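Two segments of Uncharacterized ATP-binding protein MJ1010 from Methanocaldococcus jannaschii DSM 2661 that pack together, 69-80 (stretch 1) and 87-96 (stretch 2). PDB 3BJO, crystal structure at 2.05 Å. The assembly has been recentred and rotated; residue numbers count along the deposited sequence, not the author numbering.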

# COMPACT_ATOMS: atom_id res chain seq x y z
N VAL A 69 9.65 4.99 -2.73
CA VAL A 69 8.27 4.89 -2.18
C VAL A 69 7.66 3.51 -2.46
O VAL A 69 7.18 2.85 -1.54
N TYR A 70 7.69 3.04 -3.71
CA TYR A 70 7.06 1.74 -3.92
C TYR A 70 7.87 0.56 -3.34
O TYR A 70 7.27 -0.46 -2.97
N VAL A 71 9.20 0.67 -3.29
CA VAL A 71 10.01 -0.36 -2.59
C VAL A 71 9.59 -0.49 -1.11
O VAL A 71 9.44 -1.59 -0.58
N TYR A 72 9.38 0.66 -0.45
CA TYR A 72 8.90 0.64 0.94
C TYR A 72 7.55 -0.07 1.00
O TYR A 72 7.34 -0.91 1.87
N LEU A 73 6.64 0.25 0.07
CA LEU A 73 5.26 -0.26 0.12
C LEU A 73 5.21 -1.77 -0.21
O LEU A 73 4.33 -2.49 0.25
N VAL A 74 6.18 -2.24 -1.00
CA VAL A 74 6.34 -3.67 -1.24
C VAL A 74 6.94 -4.33 0.01
O VAL A 74 6.44 -5.32 0.47
N LYS A 75 8.01 -3.75 0.55
CA LYS A 75 8.67 -4.30 1.73
C LYS A 75 7.64 -4.50 2.83
O LYS A 75 7.64 -5.52 3.54
N LYS A 76 6.74 -3.52 2.93
CA LYS A 76 5.71 -3.50 3.97
C LYS A 76 4.44 -4.27 3.65
O LYS A 76 3.44 -4.12 4.36
N ASN A 77 4.49 -5.09 2.60
CA ASN A 77 3.39 -5.95 2.17
C ASN A 77 2.10 -5.26 1.85
O ASN A 77 1.03 -5.83 2.06
N ILE A 78 2.19 -4.04 1.34
CA ILE A 78 1.01 -3.31 0.89
C ILE A 78 0.78 -3.59 -0.59
O ILE A 78 -0.36 -3.72 -1.02
N LEU A 79 1.87 -3.65 -1.35
CA LEU A 79 1.82 -3.75 -2.82
C LEU A 79 2.67 -4.92 -3.28
O LEU A 79 3.57 -5.32 -2.57
N PHE A 80 2.35 -5.47 -4.46
CA PHE A 80 3.22 -6.37 -5.21
C PHE A 80 3.77 -5.65 -6.42
O PHE A 80 3.05 -4.87 -7.02
N THR A 87 4.53 -2.56 -13.35
CA THR A 87 3.30 -2.19 -12.64
C THR A 87 3.32 -2.71 -11.19
O THR A 87 4.15 -3.56 -10.82
N LEU A 88 2.40 -2.18 -10.39
CA LEU A 88 2.26 -2.56 -9.02
C LEU A 88 0.76 -2.85 -8.82
O LEU A 88 -0.10 -2.26 -9.55
N LYS A 89 0.44 -3.73 -7.87
CA LYS A 89 -0.97 -3.96 -7.50
C LYS A 89 -1.01 -4.09 -5.99
O LYS A 89 0.00 -4.43 -5.41
N PRO A 90 -2.18 -3.87 -5.35
CA PRO A 90 -2.29 -4.18 -3.92
C PRO A 90 -2.02 -5.67 -3.67
O PRO A 90 -2.23 -6.49 -4.56
N GLN A 91 -1.51 -6.03 -2.49
CA GLN A 91 -1.13 -7.43 -2.26
C GLN A 91 -2.31 -8.34 -2.15
O GLN A 91 -2.16 -9.54 -2.25
N SER A 92 -3.49 -7.76 -1.96
CA SER A 92 -4.75 -8.54 -1.96
C SER A 92 -5.90 -7.60 -2.21
O SER A 92 -5.68 -6.38 -2.19
N PHE A 93 -7.09 -8.12 -2.48
CA PHE A 93 -8.25 -7.25 -2.69
C PHE A 93 -8.68 -6.60 -1.37
O PHE A 93 -9.41 -5.57 -1.38
N LEU A 94 -8.29 -7.21 -0.24
CA LEU A 94 -8.55 -6.61 1.10
C LEU A 94 -7.74 -5.32 1.21
O LEU A 94 -8.25 -4.32 1.73
N VAL A 95 -6.48 -5.37 0.75
CA VAL A 95 -5.63 -4.19 0.75
C VAL A 95 -6.27 -3.15 -0.17
O VAL A 95 -6.40 -2.01 0.24
N TRP A 96 -6.67 -3.54 -1.39
CA TRP A 96 -7.35 -2.59 -2.30
C TRP A 96 -8.55 -1.90 -1.68
O TRP A 96 -8.69 -0.66 -1.70

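The contact between these two stretches of MJ1010 is an antiparallel strand pairing in which backbone hydrogen bonds set the register and a few side chains, chiefly Gln91, Phe80 and Leu88, fill the space around it. It illustrates a general principle: at the end of a paired strand, a side chain can add to the backbone ladder.

Within these two stretches the ladder has two bridges. Phe80 N donates to Lys89 O at 2.7 Å, and Lys89 N returns a bond to Phe80 O at 3.0 Å. At the neighbouring non-hydrogen-bonded pair, Leu79 with Pro90, no such bond is expected, and the next one comes from Gln91 N to Ile78 O at 3.0 Å. Close CA-H...O contacts accompany this pairing, among them Leu79 CA to Lys89 O at 3.2 Å.

Gln91 then turns its side chain to the same purpose. With chi1 m and chi2 t, it reaches across stretch 1 so that NE2 donates to Leu79 O at 3.1 Å, with a nearly straight angle of 160°. The amide also lies beside Asn77, whose CA is 3.4 Å from Gln91 NE2. The side chain also lies over one face of the Phe80 ring, with CG in a CH-pi contact, 3.6 Å from the ring centroid and almost exactly on its normal, and the amide carbon CD beside it, 3.5 Å from Phe80 CE1. Phe80, with chi1 m, starts on the sheet face it shares with Lys89, but its ring swings nearer to stretch 2, and its CE2 comes within 3.3 Å of Gln91 O. One glutamine thus both bonds the backbone and covers a ring.

Leu88 serves the helix that precedes the turn. Its CB points sideways, chi1 is m and chi2, at 144°, lies between wells. From there its CD1 meets Tyr70 CB at 3.6 Å and its CD2 meets Val74 CG2 at 3.9 Å, with Leu79 CB slightly farther from CD2 at 4.3 Å. Tyr70 points toward stretch 2 with chi1 p, whereas Val74 is t and directed sideways.

A second apolar contact forms where stretch 2 becomes helical. Val95, chi1 t, points toward stretch 1 and places CG1 3.9 Å from Ile78 CG2, although the CB of Ile78 points away. Ser92 caps this helix: its OG accepts from Val95 N at 3.3 Å and, weakly, from Leu94 N at 3.1 Å.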

# COMPACT_ATOMS: atom_id res chain seq x y z
CB VAL A 69 7.33 6.00 -2.70
CG1 VAL A 69 5.88 5.73 -2.18
CG2 VAL A 69 7.83 7.37 -2.31
CB TYR A 70 6.58 1.53 -5.38
CG TYR A 70 7.65 1.33 -6.46
CD1 TYR A 70 7.88 2.30 -7.45
CD2 TYR A 70 8.38 0.16 -6.50
CE1 TYR A 70 8.85 2.09 -8.46
CE2 TYR A 70 9.33 -0.08 -7.48
CZ TYR A 70 9.57 0.89 -8.45
OH TYR A 70 10.53 0.63 -9.36
CB VAL A 71 11.50 -0.10 -2.70
CG1 VAL A 71 12.30 -0.90 -1.62
CG2 VAL A 71 11.99 -0.48 -4.10
CB TYR A 72 8.83 2.09 1.49
CG TYR A 72 8.30 2.22 2.91
CD1 TYR A 72 9.08 1.89 4.01
CD2 TYR A 72 6.99 2.65 3.15
CE1 TYR A 72 8.57 2.00 5.34
CE2 TYR A 72 6.48 2.75 4.46
CZ TYR A 72 7.28 2.43 5.53
OH TYR A 72 6.75 2.51 6.78
CB LEU A 73 4.38 0.51 -0.87
CG LEU A 73 4.06 1.98 -0.52
CD1 LEU A 73 3.39 2.69 -1.70
CD2 LEU A 73 3.11 2.00 0.66
CB VAL A 74 7.18 -3.96 -2.53
CG1 VAL A 74 7.44 -5.50 -2.70
CG2 VAL A 74 6.44 -3.39 -3.75
CB LYS A 75 9.75 -3.34 2.23
CG LYS A 75 10.60 -3.87 3.40
CD LYS A 75 11.10 -2.70 4.29
CE LYS A 75 11.70 -3.21 5.64
NZ LYS A 75 10.67 -3.91 6.50
CB LYS A 76 5.37 -2.04 4.32
CG LYS A 76 6.54 -1.29 4.97
CD LYS A 76 6.83 -1.75 6.41
CE LYS A 76 8.23 -1.34 6.87
NZ LYS A 76 8.59 -1.78 8.32
CB ASN A 77 3.13 -7.06 3.20
CG ASN A 77 4.38 -7.81 3.52
OD1 ASN A 77 4.99 -8.41 2.64
ND2 ASN A 77 4.78 -7.75 4.78
CB ILE A 78 1.15 -1.75 1.12
CG1 ILE A 78 1.58 -1.41 2.58
CG2 ILE A 78 -0.16 -1.03 0.76
CD1 ILE A 78 0.64 -1.89 3.67
CB LEU A 79 2.39 -2.45 -3.40
CG LEU A 79 1.47 -1.27 -3.78
CD1 LEU A 79 0.15 -1.15 -3.09
CD2 LEU A 79 2.20 0.03 -3.76
CB PHE A 80 2.44 -7.57 -5.78
CG PHE A 80 2.23 -8.68 -4.81
CD1 PHE A 80 3.29 -9.19 -4.06
CD2 PHE A 80 0.95 -9.25 -4.65
CE1 PHE A 80 3.07 -10.24 -3.14
CE2 PHE A 80 0.71 -10.31 -3.75
CZ PHE A 80 1.76 -10.80 -2.98
CB THR A 87 2.02 -2.69 -13.38
OG1 THR A 87 2.02 -4.12 -13.39
CG2 THR A 87 1.94 -2.18 -14.86
CB LEU A 88 2.69 -1.38 -8.13
CG LEU A 88 4.16 -1.01 -8.07
CD1 LEU A 88 4.31 0.54 -7.96
CD2 LEU A 88 4.79 -1.73 -6.85
CB LYS A 89 -1.51 -5.28 -8.12
CG LYS A 89 -1.66 -5.31 -9.67
CD LYS A 89 -2.18 -6.72 -10.17
CE LYS A 89 -2.29 -6.79 -11.70
NZ LYS A 89 -2.71 -8.18 -12.18
CB PRO A 90 -3.75 -3.84 -3.58
CG PRO A 90 -4.18 -2.86 -4.65
CD PRO A 90 -3.44 -3.33 -5.90
CB GLN A 91 -0.23 -7.62 -1.05
CG GLN A 91 1.19 -7.32 -1.38
CD GLN A 91 2.16 -8.09 -0.56
OE1 GLN A 91 1.77 -8.98 0.21
NE2 GLN A 91 3.47 -7.76 -0.72
CB SER A 92 -4.95 -9.32 -0.65
OG SER A 92 -5.48 -8.47 0.34
CB PHE A 93 -9.46 -7.97 -3.32
CG PHE A 93 -9.17 -8.66 -4.64
CD1 PHE A 93 -9.05 -7.92 -5.84
CD2 PHE A 93 -9.04 -10.06 -4.70
CE1 PHE A 93 -8.80 -8.56 -7.07
CE2 PHE A 93 -8.79 -10.72 -5.96
CZ PHE A 93 -8.67 -9.96 -7.13
CB LEU A 94 -8.14 -7.55 2.25
CG LEU A 94 -8.69 -8.98 2.32
CD1 LEU A 94 -8.04 -9.81 3.47
CD2 LEU A 94 -10.23 -8.94 2.54
CB VAL A 95 -4.14 -4.50 0.35
CG1 VAL A 95 -3.37 -3.19 0.26
CG2 VAL A 95 -3.44 -5.49 1.39
CB TRP A 96 -7.75 -3.27 -3.61
CG TRP A 96 -8.05 -2.31 -4.74
CD1 TRP A 96 -7.37 -1.16 -5.07
CD2 TRP A 96 -9.11 -2.43 -5.70
NE1 TRP A 96 -7.95 -0.55 -6.17
CE2 TRP A 96 -9.01 -1.30 -6.58
CE3 TRP A 96 -10.13 -3.37 -5.90
CZ2 TRP A 96 -9.89 -1.10 -7.66
CZ3 TRP A 96 -11.03 -3.16 -6.96
CH2 TRP A 96 -10.90 -2.03 -7.82